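PDB 1Q87: 39 kDa initiator binding protein, which binds the initiator (Inr) element of core promoters in Trichomonas vaginalis, the chain here being its C-terminal domain. Local coordinates for residues Glu31-Thr34 and Phe35-Lys38. Residues are numbered along the deposited sequence; the frame is centred on the assembly and turned at random.
Sequences EQET and FRAK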
loop_
_atom_site.group_PDB
_atom_site.type_symbol
_atom_site.label_atom_id
_atom_site.label_comp_id
_atom_site.label_asym_id
_atom_site.label_seq_id
_atom_site.Cartn_x
_atom_site.Cartn_y
_atom_site.Cartn_z
ATOM N N GLU A 31 -5.351 -10.080 14.015
ATOM C CA GLU A 31 -4.984 -9.753 12.660
ATOM C C GLU A 31 -3.534 -9.323 12.582
ATOM O O GLU A 31 -2.854 -9.614 11.605
ATOM C CB GLU A 31 -5.909 -8.661 12.120
ATOM C CG GLU A 31 -7.361 -9.153 12.038
ATOM C CD GLU A 31 -8.372 -8.090 11.632
ATOM O OE1 GLU A 31 -9.555 -8.467 11.453
ATOM O OE2 GLU A 31 -8.006 -6.899 11.497
ATOM N N GLN A 32 -3.061 -8.651 13.626
ATOM C CA GLN A 32 -1.690 -8.162 13.660
ATOM C C GLN A 32 -0.690 -9.302 13.696
ATOM O O GLN A 32 0.321 -9.283 12.951
ATOM C CB GLN A 32 -1.489 -7.255 14.857
ATOM C CG GLN A 32 -1.939 -5.851 14.552
ATOM C CD GLN A 32 -2.108 -4.997 15.790
ATOM O OE1 GLN A 32 -1.900 -3.790 15.739
ATOM N NE2 GLN A 32 -2.507 -5.613 16.902
ATOM N N GLU A 33 -0.975 -10.285 14.551
ATOM C CA GLU A 33 -0.116 -11.437 14.657
ATOM C C GLU A 33 -0.249 -12.307 13.421
ATOM O O GLU A 33 0.743 -12.835 12.924
ATOM C CB GLU A 33 -0.423 -12.204 15.931
ATOM C CG GLU A 33 0.141 -11.465 17.149
ATOM C CD GLU A 33 1.484 -10.762 16.841
ATOM O OE1 GLU A 33 2.463 -11.470 16.484
ATOM O OE2 GLU A 33 1.547 -9.508 16.950
ATOM N N THR A 34 -1.462 -12.455 12.908
ATOM C CA THR A 34 -1.610 -13.230 11.702
ATOM C C THR A 34 -0.738 -12.583 10.619
ATOM O O THR A 34 0.052 -13.255 9.934
ATOM C CB THR A 34 -3.038 -13.222 11.205
ATOM O OG1 THR A 34 -3.876 -13.896 12.152
ATOM C CG2 THR A 34 -3.114 -13.901 9.823
ATOM N N PHE A 35 -0.866 -11.270 10.474
ATOM C CA PHE A 35 -0.105 -10.599 9.449
ATOM C C PHE A 35 1.400 -10.673 9.694
ATOM O O PHE A 35 2.202 -10.752 8.747
ATOM C CB PHE A 35 -0.539 -9.139 9.322
ATOM C CG PHE A 35 0.352 -8.344 8.434
ATOM C CD1 PHE A 35 1.300 -7.493 8.977
ATOM C CD2 PHE A 35 0.288 -8.493 7.040
ATOM C CE1 PHE A 35 2.175 -6.787 8.140
ATOM C CE2 PHE A 35 1.140 -7.817 6.226
ATOM C CZ PHE A 35 2.087 -6.957 6.764
ATOM N N ARG A 36 1.773 -10.649 10.965
ATOM C CA ARG A 36 3.172 -10.699 11.334
ATOM C C ARG A 36 3.725 -12.087 11.000
ATOM O O ARG A 36 4.864 -12.229 10.526
ATOM C CB ARG A 36 3.313 -10.424 12.817
ATOM C CG ARG A 36 4.688 -9.942 13.228
ATOM C CD ARG A 36 4.754 -9.769 14.747
ATOM N NE ARG A 36 3.748 -8.848 15.300
ATOM C CZ ARG A 36 3.902 -7.532 15.443
ATOM N NH1 ARG A 36 5.032 -6.933 15.072
ATOM N NH2 ARG A 36 2.922 -6.808 15.969
ATOM N N ALA A 37 2.905 -13.105 11.256
ATOM C CA ALA A 37 3.289 -14.476 10.972
ATOM C C ALA A 37 3.510 -14.607 9.464
ATOM O O ALA A 37 4.452 -15.278 9.046
ATOM C CB ALA A 37 2.211 -15.430 11.429
ATOM N N LYS A 38 2.657 -13.971 8.652
ATOM C CA LYS A 38 2.844 -14.045 7.213
ATOM C C LYS A 38 4.136 -13.405 6.769
ATOM O O LYS A 38 4.828 -13.944 5.922
ATOM C CB LYS A 38 1.698 -13.376 6.444
ATOM C CG LYS A 38 0.714 -14.330 5.857
ATOM C CD LYS A 38 1.320 -15.301 4.865
ATOM C CE LYS A 38 0.364 -16.487 4.698
ATOM N NZ LYS A 38 0.681 -17.317 3.506
#
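Arg36 and Glu33 form an i, i+3 salt bridge on the surface of helix 29-47, in the first turns of this helix of the C-domain. Followed outward from the backbone, the arginine begins with CB, 3.2 Å from Gln32 O, the same carbonyl oxygen that accepts the Arg36 N hydrogen bond. CG stands anti to the backbone N (chi1 -158°), and the chain runs extended to CD, which lies 3.3 Å from Glu33 OE1. The bend at chi3 then turns NE onto the glutamate. NE makes the main bond, to Glu33 OE2 at 2.8 Å with an N-H...O angle of 150°, reaching that oxygen on its syn side, somewhat out of the carboxylate plane. CZ follows, 3.4 Å from Glu33 OE2. NH2 adds a weak, more bent bond to the same OE2, 3.2 Å away, so one oxygen is shared by two guanidinium N-H groups along one edge, with CZ between the two nitrogens. The glutamate meets this edge by folding at chi2 (-36°), which brings its carboxylate alongside the arginine; the two planar groups are nearly coplanar, and the side chains point the same way. The paired charges probably stabilise each other, while the Arg36 side chain also touches Cys23 of the preceding loop.

Backbone i to i+4 bonds run through this part of the helix; Arg36 N to Gln32 O and Ala37 N to Glu33 O fix the backbone of the two bridge residues. Thr34 OG1 hydrogen-bonds back to Asn30 O. Phe35 turns into the protein, where its buried ring meets Tyr99 edge-to-face and packs on Leu102 and Ala103, joining this helix to helix 95-105. At the start of that side chain, Phe35 CB sits 3.3 Å from Glu31 O.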